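Local coordinates for cellulase (Soil metagenome, PDB 5I2U), which probably hydrolyses the beta-1,4-glucosidic bonds of cellulose, as a halotolerant, (beta/alpha)8-barrel glycoside hydrolase of family 5, at residues A[55-60]-A[273-278]; A[92-97]-A[133-138]; A[167-172]-A[204-209]; A[297-302]-A[307-312]. All coordinates share one frame; numbering follows the deposited sequence.

Contact 1: A[55-60]-A[273-278]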
loop_
_atom_site.group_PDB
_atom_site.type_symbol
_atom_site.label_atom_id
_atom_site.label_comp_id
_atom_site.label_asym_id
_atom_site.label_seq_id
_atom_site.Cartn_x
_atom_site.Cartn_y
_atom_site.Cartn_z
ATOM N N VAL A 55 -13.544 2.394 -2.933
ATOM C CA VAL A 55 -12.555 3.083 -2.125
ATOM C C VAL A 55 -12.121 2.079 -1.048
ATOM O O VAL A 55 -12.927 1.686 -0.199
ATOM C CB VAL A 55 -13.143 4.353 -1.492
ATOM C CG1 VAL A 55 -12.079 5.097 -0.706
ATOM C CG2 VAL A 55 -13.737 5.246 -2.571
ATOM N N LEU A 56 -10.860 1.659 -1.110
ATOM C CA LEU A 56 -10.296 0.802 -0.089
ATOM C C LEU A 56 -9.626 1.655 0.994
ATOM O O LEU A 56 -8.945 2.649 0.695
ATOM C CB LEU A 56 -9.295 -0.166 -0.695
ATOM C CG LEU A 56 -9.866 -1.112 -1.759
ATOM C CD1 LEU A 56 -8.741 -1.883 -2.413
ATOM C CD2 LEU A 56 -10.906 -2.066 -1.186
ATOM N N ARG A 57 -9.868 1.281 2.247
ATOM C CA ARG A 57 -9.239 1.911 3.407
ATOM C C ARG A 57 -8.692 0.826 4.307
ATOM O O ARG A 57 -9.404 -0.111 4.652
ATOM C CB ARG A 57 -10.258 2.727 4.187
ATOM C CG ARG A 57 -10.842 3.899 3.412
ATOM C CD ARG A 57 -12.337 3.754 3.398
ATOM N NE ARG A 57 -13.031 4.785 2.646
ATOM C CZ ARG A 57 -14.284 4.666 2.212
ATOM N NH1 ARG A 57 -14.999 3.568 2.475
ATOM N NH2 ARG A 57 -14.835 5.659 1.515
ATOM N N GLY A 58 -7.415 0.939 4.661
ATOM C CA GLY A 58 -6.791 -0.031 5.553
ATOM C C GLY A 58 -5.431 0.382 6.091
ATOM O O GLY A 58 -5.125 1.571 6.191
ATOM N N ALA A 59 -4.627 -0.618 6.428
ATOM C CA ALA A 59 -3.368 -0.419 7.128
ATOM C C ALA A 59 -2.257 -1.314 6.557
ATOM O O ALA A 59 -2.518 -2.431 6.142
ATOM C CB ALA A 59 -3.569 -0.699 8.604
ATOM N N SER A 60 -1.034 -0.782 6.533
ATOM C CA SER A 60 0.152 -1.510 6.108
ATOM C C SER A 60 0.917 -2.050 7.302
ATOM O O SER A 60 1.139 -1.336 8.281
ATOM C CB SER A 60 1.078 -0.601 5.321
ATOM O OG SER A 60 2.175 -1.324 4.780
ATOM N N TRP A 273 -9.997 15.068 1.934
ATOM C CA TRP A 273 -9.638 15.300 0.542
ATOM C C TRP A 273 -9.672 13.994 -0.265
ATOM O O TRP A 273 -10.259 13.947 -1.338
ATOM C CB TRP A 273 -8.262 15.988 0.451
ATOM C CG TRP A 273 -7.657 15.948 -0.900
ATOM C CD1 TRP A 273 -7.996 16.715 -1.972
ATOM C CD2 TRP A 273 -6.589 15.094 -1.334
ATOM N NE1 TRP A 273 -7.206 16.393 -3.051
ATOM C CE2 TRP A 273 -6.335 15.400 -2.686
ATOM C CE3 TRP A 273 -5.830 14.092 -0.710
ATOM C CZ2 TRP A 273 -5.348 14.740 -3.427
ATOM C CZ3 TRP A 273 -4.854 13.439 -1.438
ATOM C CH2 TRP A 273 -4.617 13.764 -2.786
ATOM N N MET A 274 -9.066 12.934 0.266
ATOM C CA MET A 274 -9.111 11.625 -0.396
ATOM C C MET A 274 -10.530 11.058 -0.535
ATOM O O MET A 274 -10.865 10.465 -1.563
ATOM C CB MET A 274 -8.223 10.609 0.332
ATOM C CG MET A 274 -6.736 10.863 0.166
ATOM S SD MET A 274 -5.741 9.577 0.938
ATOM C CE MET A 274 -6.037 9.912 2.666
ATOM N N GLU A 275 -11.354 11.241 0.489
ATOM C CA GLU A 275 -12.708 10.708 0.463
ATOM C C GLU A 275 -13.573 11.414 -0.594
ATOM O O GLU A 275 -14.350 10.753 -1.273
ATOM C CB GLU A 275 -13.351 10.780 1.841
ATOM C CG GLU A 275 -12.705 9.859 2.877
ATOM C CD GLU A 275 -12.921 8.380 2.616
ATOM O OE1 GLU A 275 -14.005 7.998 2.138
ATOM O OE2 GLU A 275 -11.998 7.584 2.886
ATOM N N SER A 276 -13.402 12.729 -0.758
ATOM C CA SER A 276 -14.125 13.475 -1.788
ATOM C C SER A 276 -13.633 13.118 -3.194
ATOM O O SER A 276 -14.421 13.118 -4.129
ATOM C CB SER A 276 -14.065 14.991 -1.543
ATOM O OG SER A 276 -12.817 15.538 -1.913
ATOM N N ARG A 277 -12.341 12.790 -3.328
ATOM C CA ARG A 277 -11.774 12.277 -4.590
ATOM C C ARG A 277 -11.948 10.767 -4.797
ATOM O O ARG A 277 -11.522 10.262 -5.823
ATOM C CB ARG A 277 -10.268 12.589 -4.695
ATOM C CG ARG A 277 -9.878 14.042 -4.522
ATOM C CD ARG A 277 -10.363 14.913 -5.654
ATOM N NE ARG A 277 -9.912 16.290 -5.474
ATOM C CZ ARG A 277 -10.442 17.178 -4.627
ATOM N NH1 ARG A 277 -11.489 16.880 -3.852
ATOM N NH2 ARG A 277 -9.915 18.400 -4.560
ATOM N N LYS A 278 -12.555 10.044 -3.858
ATOM C CA LYS A 278 -12.639 8.567 -3.924
ATOM C C LYS A 278 -11.276 7.887 -4.165
ATOM O O LYS A 278 -11.176 6.935 -4.938
ATOM C CB LYS A 278 -13.665 8.120 -4.984
ATOM C CG LYS A 278 -15.106 8.520 -4.680
ATOM C CD LYS A 278 -16.117 7.597 -5.353
ATOM C CE LYS A 278 -17.555 7.976 -5.011
ATOM N NZ LYS A 278 -17.925 9.304 -5.581
#

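Contact 2: A[92-97]-A[133-138]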
loop_
_atom_site.group_PDB
_atom_site.type_symbol
_atom_site.label_atom_id
_atom_site.label_comp_id
_atom_site.label_asym_id
_atom_site.label_seq_id
_atom_site.Cartn_x
_atom_site.Cartn_y
_atom_site.Cartn_z
ATOM N N MET A 92 7.209 -6.096 2.012
ATOM C CA MET A 92 8.371 -6.965 1.896
ATOM C C MET A 92 9.619 -6.133 1.658
ATOM O O MET A 92 9.900 -5.713 0.542
ATOM C CB MET A 92 8.182 -8.003 0.791
ATOM C CG MET A 92 9.211 -9.119 0.866
ATOM S SD MET A 92 9.112 -10.248 -0.535
ATOM C CE MET A 92 9.830 -9.244 -1.834
ATOM N N GLY A 93 10.329 -5.859 2.747
ATOM C CA GLY A 93 11.603 -5.165 2.747
ATOM C C GLY A 93 12.641 -5.684 1.793
ATOM O O GLY A 93 12.975 -6.873 1.814
ATOM N N LEU A 94 13.139 -4.775 0.954
ATOM C CA LEU A 94 14.288 -5.034 0.084
ATOM C C LEU A 94 15.546 -4.289 0.546
ATOM O O LEU A 94 16.545 -4.316 -0.147
ATOM C CB LEU A 94 13.938 -4.671 -1.371
ATOM C CG LEU A 94 13.330 -5.750 -2.289
ATOM C CD1 LEU A 94 14.328 -6.760 -2.841
ATOM C CD2 LEU A 94 12.152 -6.426 -1.597
ATOM N N GLU A 95 15.467 -3.602 1.687
ATOM C CA GLU A 95 16.562 -2.818 2.254
ATOM C C GLU A 95 16.621 -3.163 3.728
ATOM O O GLU A 95 15.681 -3.756 4.257
ATOM C CB GLU A 95 16.343 -1.284 2.118
ATOM C CG GLU A 95 15.607 -0.815 0.874
ATOM C CD GLU A 95 16.392 -0.937 -0.422
ATOM O OE1 GLU A 95 17.454 -1.583 -0.458
ATOM O OE2 GLU A 95 15.949 -0.335 -1.420
ATOM N N ILE A 96 17.717 -2.771 4.381
ATOM C CA ILE A 96 17.947 -3.035 5.806
ATOM C C ILE A 96 18.251 -4.538 5.969
ATOM O O ILE A 96 17.915 -5.346 5.099
ATOM C CB ILE A 96 16.765 -2.557 6.720
ATOM C CG1 ILE A 96 16.392 -1.091 6.419
ATOM C CG2 ILE A 96 17.116 -2.698 8.200
ATOM C CD1 ILE A 96 15.041 -0.651 6.957
ATOM N N GLU A 97 18.963 -4.873 7.043
ATOM C CA GLU A 97 19.406 -6.229 7.344
ATOM C C GLU A 97 18.250 -7.223 7.266
ATOM O O GLU A 97 17.128 -6.913 7.660
ATOM C CB GLU A 97 20.022 -6.283 8.761
ATOM C CG GLU A 97 21.433 -5.700 8.909
ATOM C CD GLU A 97 21.485 -4.188 9.092
ATOM O OE1 GLU A 97 20.544 -3.476 8.689
ATOM O OE2 GLU A 97 22.486 -3.691 9.645
ATOM N N ASN A 133 15.909 1.444 -3.605
ATOM C CA ASN A 133 16.788 1.269 -4.761
ATOM C C ASN A 133 16.093 0.452 -5.853
ATOM O O ASN A 133 15.025 -0.123 -5.624
ATOM C CB ASN A 133 18.113 0.626 -4.347
ATOM C CG ASN A 133 18.909 1.504 -3.406
ATOM O OD1 ASN A 133 19.453 2.529 -3.819
ATOM N ND2 ASN A 133 18.960 1.133 -2.123
ATOM N N LYS A 134 16.715 0.421 -7.030
ATOM C CA LYS A 134 16.184 -0.285 -8.196
ATOM C C LYS A 134 16.714 -1.720 -8.269
ATOM O O LYS A 134 17.924 -1.926 -8.390
ATOM C CB LYS A 134 16.560 0.477 -9.471
ATOM C CG LYS A 134 15.751 0.045 -10.682
ATOM C CD LYS A 134 16.148 0.807 -11.928
ATOM C CE LYS A 134 17.359 0.174 -12.581
ATOM N NZ LYS A 134 17.996 1.166 -13.465
ATOM N N TYR A 135 15.808 -2.697 -8.208
ATOM C CA TYR A 135 16.151 -4.134 -8.187
ATOM C C TYR A 135 15.335 -4.879 -9.245
ATOM O O TYR A 135 14.479 -5.730 -8.934
ATOM C CB TYR A 135 15.874 -4.711 -6.806
ATOM C CG TYR A 135 16.664 -4.069 -5.700
ATOM C CD1 TYR A 135 18.058 -4.245 -5.615
ATOM C CD2 TYR A 135 16.037 -3.297 -4.721
ATOM C CE1 TYR A 135 18.799 -3.656 -4.589
ATOM C CE2 TYR A 135 16.770 -2.724 -3.682
ATOM C CZ TYR A 135 18.147 -2.901 -3.622
ATOM O OH TYR A 135 18.869 -2.324 -2.593
ATOM N N THR A 136 15.624 -4.549 -10.507
ATOM C CA THR A 136 14.799 -4.950 -11.657
ATOM C C THR A 136 14.632 -6.462 -11.807
ATOM O O THR A 136 13.522 -6.950 -11.967
ATOM C CB THR A 136 15.360 -4.365 -12.974
ATOM O OG1 THR A 136 15.713 -2.989 -12.788
ATOM C CG2 THR A 136 14.335 -4.452 -14.092
ATOM N N GLU A 137 15.725 -7.205 -11.739
ATOM C CA GLU A 137 15.684 -8.654 -11.974
ATOM C C GLU A 137 15.041 -9.402 -10.807
ATOM O O GLU A 137 14.341 -10.400 -11.012
ATOM C CB GLU A 137 17.111 -9.177 -12.288
ATOM C CG GLU A 137 17.272 -10.550 -12.948
ATOM C CD GLU A 137 16.265 -10.781 -14.068
ATOM O OE1 GLU A 137 16.550 -10.279 -15.165
ATOM O OE2 GLU A 137 15.196 -11.421 -13.856
ATOM N N GLU A 138 15.244 -8.898 -9.589
ATOM C CA GLU A 138 14.650 -9.495 -8.386
ATOM C C GLU A 138 13.130 -9.293 -8.415
ATOM O O GLU A 138 12.360 -10.206 -8.051
ATOM C CB GLU A 138 15.195 -8.885 -7.070
ATOM C CG GLU A 138 16.572 -8.195 -7.043
ATOM C CD GLU A 138 17.817 -9.023 -7.302
ATOM O OE1 GLU A 138 17.744 -10.258 -7.488
ATOM O OE2 GLU A 138 18.900 -8.373 -7.298
#

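Contact 3: A[167-172]-A[204-209]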
loop_
_atom_site.group_PDB
_atom_site.type_symbol
_atom_site.label_atom_id
_atom_site.label_comp_id
_atom_site.label_asym_id
_atom_site.label_seq_id
_atom_site.Cartn_x
_atom_site.Cartn_y
_atom_site.Cartn_z
ATOM N N PHE A 167 15.918 9.149 -8.554
ATOM C CA PHE A 167 15.878 8.605 -9.906
ATOM C C PHE A 167 15.123 9.591 -10.775
ATOM O O PHE A 167 14.326 10.392 -10.274
ATOM C CB PHE A 167 15.124 7.274 -9.952
ATOM C CG PHE A 167 15.803 6.152 -9.220
ATOM C CD1 PHE A 167 15.562 5.944 -7.870
ATOM C CD2 PHE A 167 16.645 5.279 -9.888
ATOM C CE1 PHE A 167 16.177 4.897 -7.191
ATOM C CE2 PHE A 167 17.267 4.229 -9.223
ATOM C CZ PHE A 167 17.033 4.036 -7.867
ATOM N N GLU A 168 15.383 9.525 -12.076
ATOM C CA GLU A 168 14.559 10.206 -13.059
ATOM C C GLU A 168 13.349 9.301 -13.308
ATOM O O GLU A 168 13.461 8.075 -13.244
ATOM C CB GLU A 168 15.338 10.465 -14.359
ATOM C CG GLU A 168 15.154 11.898 -14.906
ATOM C CD GLU A 168 15.729 12.937 -13.959
ATOM O OE1 GLU A 168 16.896 12.758 -13.551
ATOM O OE2 GLU A 168 15.006 13.906 -13.599
ATOM N N TRP A 169 12.201 9.902 -13.597
ATOM C CA TRP A 169 10.983 9.143 -13.872
ATOM C C TRP A 169 11.167 8.130 -15.007
ATOM O O TRP A 169 10.639 7.021 -14.930
ATOM C CB TRP A 169 9.803 10.083 -14.167
ATOM C CG TRP A 169 8.639 9.411 -14.847
ATOM C CD1 TRP A 169 8.118 9.728 -16.067
ATOM C CD2 TRP A 169 7.880 8.291 -14.364
ATOM N NE1 TRP A 169 7.076 8.884 -16.371
ATOM C CE2 TRP A 169 6.912 7.986 -15.348
ATOM C CE3 TRP A 169 7.930 7.508 -13.202
ATOM C CZ2 TRP A 169 5.992 6.938 -15.200
ATOM C CZ3 TRP A 169 7.012 6.459 -13.054
ATOM C CH2 TRP A 169 6.059 6.186 -14.050
ATOM N N GLU A 170 11.916 8.510 -16.045
ATOM C CA GLU A 170 12.201 7.618 -17.184
ATOM C C GLU A 170 12.773 6.259 -16.750
ATOM O O GLU A 170 12.370 5.219 -17.270
ATOM C CB GLU A 170 13.153 8.286 -18.194
ATOM N N GLU A 171 13.709 6.276 -15.805
ATOM C CA GLU A 171 14.332 5.040 -15.303
ATOM C C GLU A 171 13.336 4.156 -14.517
ATOM O O GLU A 171 13.416 2.915 -14.562
ATOM C CB GLU A 171 15.535 5.384 -14.430
ATOM C CG GLU A 171 16.417 4.199 -14.068
ATOM C CD GLU A 171 17.677 4.599 -13.313
ATOM O OE1 GLU A 171 17.938 5.813 -13.134
ATOM O OE2 GLU A 171 18.416 3.689 -12.883
ATOM N N VAL A 172 12.412 4.809 -13.811
ATOM C CA VAL A 172 11.390 4.117 -13.045
ATOM C C VAL A 172 10.283 3.600 -13.970
ATOM O O VAL A 172 9.715 2.536 -13.730
ATOM C CB VAL A 172 10.800 5.022 -11.924
ATOM C CG1 VAL A 172 9.720 4.280 -11.134
ATOM C CG2 VAL A 172 11.905 5.495 -10.981
ATOM N N HIS A 204 3.413 14.631 -11.209
ATOM C CA HIS A 204 3.590 15.593 -12.313
ATOM C C HIS A 204 4.556 15.130 -13.440
ATOM O O HIS A 204 4.339 15.478 -14.604
ATOM C CB HIS A 204 4.026 16.963 -11.771
ATOM C CG HIS A 204 5.452 17.018 -11.309
ATOM N ND1 HIS A 204 6.008 16.074 -10.469
ATOM C CD2 HIS A 204 6.429 17.919 -11.556
ATOM C CE1 HIS A 204 7.269 16.382 -10.237
ATOM N NE2 HIS A 204 7.549 17.499 -10.883
ATOM N N LEU A 205 5.591 14.351 -13.102
ATOM C CA LEU A 205 6.445 13.721 -14.115
ATOM C C LEU A 205 5.716 12.565 -14.811
ATOM O O LEU A 205 5.829 12.386 -16.023
ATOM C CB LEU A 205 7.761 13.224 -13.508
ATOM C CG LEU A 205 8.755 14.262 -12.961
ATOM C CD1 LEU A 205 10.105 13.606 -12.673
ATOM C CD2 LEU A 205 8.940 15.455 -13.899
ATOM N N VAL A 206 4.977 11.786 -14.028
ATOM C CA VAL A 206 4.113 10.713 -14.552
ATOM C C VAL A 206 3.054 11.284 -15.508
ATOM O O VAL A 206 2.797 10.707 -16.560
ATOM C CB VAL A 206 3.439 9.911 -13.391
ATOM C CG1 VAL A 206 2.309 8.994 -13.879
ATOM C CG2 VAL A 206 4.492 9.127 -12.604
ATOM N N ALA A 207 2.446 12.407 -15.123
ATOM C CA ALA A 207 1.423 13.079 -15.944
ATOM C C ALA A 207 1.923 13.404 -17.356
ATOM O O ALA A 207 1.214 13.170 -18.333
ATOM C CB ALA A 207 0.934 14.346 -15.251
ATOM N N GLU A 208 3.163 13.890 -17.438
ATOM C CA GLU A 208 3.810 14.234 -18.707
ATOM C C GLU A 208 4.242 13.040 -19.570
ATOM O O GLU A 208 4.269 13.157 -20.792
ATOM C CB GLU A 208 5.013 15.148 -18.444
ATOM C CG GLU A 208 4.615 16.587 -18.150
ATOM C CD GLU A 208 4.112 17.300 -19.396
ATOM O OE1 GLU A 208 4.921 17.479 -20.340
ATOM O OE2 GLU A 208 2.911 17.666 -19.438
ATOM N N ASP A 209 4.556 11.906 -18.937
ATOM C CA ASP A 209 5.090 10.720 -19.613
ATOM C C ASP A 209 4.530 9.400 -18.999
ATOM O O ASP A 209 5.279 8.609 -18.411
ATOM C CB ASP A 209 6.627 10.785 -19.518
ATOM C CG ASP A 209 7.341 9.662 -20.271
ATOM O OD1 ASP A 209 6.804 9.125 -21.268
ATOM O OD2 ASP A 209 8.478 9.346 -19.872
#

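Contact 4: A[297-302]-A[307-312]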
loop_
_atom_site.group_PDB
_atom_site.type_symbol
_atom_site.label_atom_id
_atom_site.label_comp_id
_atom_site.label_asym_id
_atom_site.label_seq_id
_atom_site.Cartn_x
_atom_site.Cartn_y
_atom_site.Cartn_z
ATOM N N LEU A 297 1.892 -0.451 20.972
ATOM C CA LEU A 297 2.915 -0.616 22.013
ATOM C C LEU A 297 3.566 -2.002 21.899
ATOM O O LEU A 297 2.912 -2.946 21.473
ATOM C CB LEU A 297 2.313 -0.480 23.408
ATOM C CG LEU A 297 1.736 0.872 23.793
ATOM C CD1 LEU A 297 1.290 0.823 25.246
ATOM C CD2 LEU A 297 2.738 2.002 23.591
ATOM N N PRO A 298 4.858 -2.121 22.269
ATOM C CA PRO A 298 5.536 -3.427 22.247
ATOM C C PRO A 298 4.841 -4.530 23.034
ATOM O O PRO A 298 4.944 -5.679 22.668
ATOM C CB PRO A 298 6.909 -3.107 22.842
ATOM C CG PRO A 298 7.152 -1.696 22.394
ATOM C CD PRO A 298 5.825 -1.013 22.426
ATOM N N ARG A 299 4.129 -4.159 24.094
ATOM C CA ARG A 299 3.351 -5.091 24.902
ATOM C C ARG A 299 2.259 -5.811 24.136
ATOM O O ARG A 299 1.838 -6.884 24.546
ATOM C CB ARG A 299 2.724 -4.345 26.083
ATOM C CG ARG A 299 1.926 -5.220 27.040
ATOM C CD ARG A 299 1.782 -4.551 28.392
ATOM N NE ARG A 299 1.284 -3.183 28.280
ATOM C CZ ARG A 299 -0.001 -2.823 28.213
ATOM N NH1 ARG A 299 -0.979 -3.731 28.255
ATOM N NH2 ARG A 299 -0.307 -1.532 28.099
ATOM N N ALA A 300 1.798 -5.217 23.037
ATOM C CA ALA A 300 0.717 -5.781 22.246
ATOM C C ALA A 300 1.035 -7.198 21.775
ATOM O O ALA A 300 2.182 -7.502 21.458
ATOM C CB ALA A 300 0.421 -4.886 21.065
ATOM N N SER A 301 0.022 -8.068 21.767
ATOM C CA SER A 301 0.181 -9.420 21.218
ATOM C C SER A 301 0.410 -9.338 19.715
ATOM O O SER A 301 -0.144 -8.456 19.043
ATOM C CB SER A 301 -1.059 -10.269 21.498
ATOM O OG SER A 301 -0.968 -11.543 20.881
ATOM N N ALA A 302 1.234 -10.239 19.198
ATOM C CA ALA A 302 1.342 -10.464 17.746
ATOM C C ALA A 302 0.004 -10.864 17.115
ATOM O O ALA A 302 -0.266 -10.523 15.962
ATOM C CB ALA A 302 2.384 -11.535 17.449
ATOM N N THR A 307 -6.504 -4.005 22.910
ATOM C CA THR A 307 -7.342 -3.104 23.702
ATOM C C THR A 307 -6.850 -1.656 23.519
ATOM O O THR A 307 -5.724 -1.421 23.072
ATOM C CB THR A 307 -7.274 -3.469 25.192
ATOM O OG1 THR A 307 -5.901 -3.519 25.575
ATOM C CG2 THR A 307 -7.907 -4.829 25.452
ATOM N N GLU A 308 -7.698 -0.689 23.846
ATOM C CA GLU A 308 -7.358 0.731 23.654
ATOM C C GLU A 308 -6.019 1.194 24.219
ATOM O O GLU A 308 -5.391 2.062 23.641
ATOM C CB GLU A 308 -8.416 1.616 24.286
ATOM C CG GLU A 308 -8.691 1.379 25.789
ATOM C CD GLU A 308 -8.131 2.466 26.699
ATOM O OE1 GLU A 308 -7.191 3.187 26.307
ATOM O OE2 GLU A 308 -8.643 2.599 27.831
ATOM N N ASP A 309 -5.620 0.644 25.365
ATOM C CA ASP A 309 -4.337 1.004 26.011
ATOM C C ASP A 309 -3.089 0.569 25.214
ATOM O O ASP A 309 -2.008 1.107 25.416
ATOM C CB ASP A 309 -4.259 0.446 27.451
ATOM C CG ASP A 309 -4.536 -1.054 27.525
ATOM O OD1 ASP A 309 -5.630 -1.483 27.127
ATOM O OD2 ASP A 309 -3.673 -1.807 27.995
ATOM N N LEU A 310 -3.249 -0.423 24.345
ATOM C CA LEU A 310 -2.168 -0.947 23.514
ATOM C C LEU A 310 -2.005 -0.200 22.208
ATOM O O LEU A 310 -0.997 -0.376 21.515
ATOM C CB LEU A 310 -2.394 -2.435 23.238
ATOM C CG LEU A 310 -2.198 -3.316 24.473
ATOM C CD1 LEU A 310 -2.819 -4.691 24.269
ATOM C CD2 LEU A 310 -0.715 -3.454 24.794
ATOM N N LEU A 311 -2.990 0.615 21.875
ATOM C CA LEU A 311 -2.934 1.449 20.694
ATOM C C LEU A 311 -2.205 2.725 21.026
ATOM O O LEU A 311 -2.501 3.366 22.020
ATOM C CB LEU A 311 -4.342 1.797 20.221
ATOM C CG LEU A 311 -5.202 0.627 19.768
ATOM C CD1 LEU A 311 -6.622 1.104 19.467
ATOM C CD2 LEU A 311 -4.587 -0.062 18.561
ATOM N N LYS A 312 -1.234 3.069 20.205
ATOM C CA LYS A 312 -0.595 4.363 20.282
ATOM C C LYS A 312 -1.600 5.422 19.785
ATOM O O LYS A 312 -2.567 5.078 19.102
ATOM C CB LYS A 312 0.672 4.383 19.427
ATOM C CG LYS A 312 1.825 3.556 19.983
ATOM C CD LYS A 312 2.786 4.391 20.826
ATOM C CE LYS A 312 3.692 5.273 19.982
ATOM N NZ LYS A 312 4.709 4.470 19.237
#

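Contact 1: A[55-60]-A[273-278]
R57 and E275 form a salt bridge between the first strand of a TIM barrel and the end of helix 264-276, which leads to the last strand, 281-286, the neighbour of strand 57-61 in the closed barrel. R57 grips the carboxylate side-on: NE donates to OE2 of E275 at 3.0 Å, and NH2 of R57 reaches OE1 of E275 at 2.6 Å, each oxygen using its syn lone pair. The fit is not flat. Guanidinium and carboxylate planes lie 31° apart, and both oxygens are tilted from the guanidinium plane. The glutamate chain folds at chi2 (-68°), which turns its carboxylate from the helix toward the strand, while R57 bends at its own chi2 to meet it from the opposite direction. Second partners hold both groups: N326 OD1 takes R57 NH1, and W281 NE1 donates to E275 OE2, so the oxygen facing NE carries two bonds. V55 CB lies over one face of the guanidinium, near its rim. Beyond the helix end K278, with positive phi, closes a Schellman motif. Its side chain crosses that of V55 at about a right angle, and V55 CG2 rests 3.8 Å from both CA and CB of K278.

Contact 2: A[92-97]-A[133-138]
The carboxylate of E95 is held by hydrogen bonds from Y135 and N133, and its two oxygens divide the work. OE1 of E95 accepts from the phenol of Y135, whose OH lies 2.7 Å away on the syn lone-pair side. OE2 of E95 takes the backbone N of N133 at 2.8 Å, nearly in line with the C-O bond and with an N-H...O angle of 165°. The amide ND2 of N133 adds a weak bond to the same oxygen, its plane almost perpendicular to the carboxylate, and H132 N donates to OE2 as well. A bend at chi2 (-71°) carries the glutamate end across to the 133-138 segment, where the bonds on both oxygens would restrict its rotation. A long, weak ion pair also links OE1 of E95 to R101.

Van der Waals contact is slighter. E95 CD lies in plane at the edge of the Y135 ring, and L94 CB packs 4.1 Å from CE2 of Y135.

Y135 occupies the N-cap position of helix 136-150. The contact ties together the loops that follow neighbouring barrel strands 87-93 and 124-130, at the C-terminal end of the sheet where (beta/alpha)8 glycosidases carry their active-site loops.

Contact 3: A[167-172]-A[204-209]
A chi1 of 163° turns the W169 indole away from its own backbone nitrogen, out from the first turn of helix 169-186 and against the last turn of helix 203-208. V206 has CG1 in the matching place, which leaves CG2 to reach the indole. That methyl stands over the six-membered ring, 3.5 Å from its centroid and only 6° off the normal, a well-centred CH-pi contact. At the ring edge the nitrogen is used differently: W169 NE1 donates to the backbone O of D209 at 2.7 Å. The N-H...O angle is 163° and the acceptor lies in the indole plane, although the donor stands above the carbonyl plane of D209 and so is not on a lone pair.

In the (beta/alpha)8 barrel the helix 169-186 follows strand 156-159, whereas the short helix 203-208 belongs to the excursion between strands 192-194 and 217-224. W169 therefore bridges two successive connections around the barrel, and Y219 of strand 217-224 touches both W169 and V206 from the sheet.

Nearer the backbone, the W169 and L205 side chains run antiparallel alongside one another, with CB of W169 3.8 Å from CB of L205. The carbonyl O of L205 comes within 3.5 Å of W169 CD1. D209 is the first residue beyond the helix, and its side chain crosses the indole at a slant, CB lying 3.7 Å from NE1 of W169. Its carboxylate, nearly perpendicular to the ring, has its main polar partner elsewhere: D209 OD1 pairs with K173 NZ, one turn along the helix that W169 begins.

Contact 4: A[297-302]-A[307-312]
R299 arches over L310 to reach D309. Its CB starts 3.8 Å from CD2 of L310, and its CG, pointing away from the backbone nitrogen (chi1 -178°), stays alongside the same methyl. A bend at chi3 (51°) then folds the chain back, bringing NE to 4.0 Å from L310 CD2 and laying the guanidinium across it. The methyl sits over the centre of one face, 3.5 Å from CZ of R299. At the tip NH1 and NH2 both point to a single oxygen, OD2 of D309, in the plane of the group; the bonds are weak, NH1 to OD2 being 3.3 Å, within a salt bridge. T307 OG1 donates to the other carboxylate oxygen, D309 OD1, at 2.6 Å.

This assembly lies in the long loop between the last barrel strand, 281-286, and helix 313-325, where a type I beta turn runs from L297 to A300. The turn is clasped to the later segment by L297, whose N donates to O of L310 at 2.9 Å, with an N-H...O angle of 169°. A300 CB also borders L310 CD2. The CD2 methyl of L297 packs 3.7 Å from CD of K312, whose NZ bonds to the carbonyl oxygens of E291 and S294.

All four contacts belong to one (beta/alpha)8 barrel; contact 4 lies in the connection from strand 281-286 to helix 313-325. Contact 1 links the first strand to helix 264-276, which leads into the last strand, where the barrel closes. The loop it closes encloses contacts 2 and 3, which follow in series and join successive connections around the barrel; contact 4 comes after it. Contacts 1 and 2 reach neighbouring strands, 57-61 and 87-93, yet their centres are 27 Å apart, on opposite sides of the chain's centre. Contacts 2 and 3, centres 20 Å apart, touch through the K134-E171 salt bridge and F167 packing. Contact 4 is farthest from contact 3, their centres 40 Å apart, and 25 Å from contact 1.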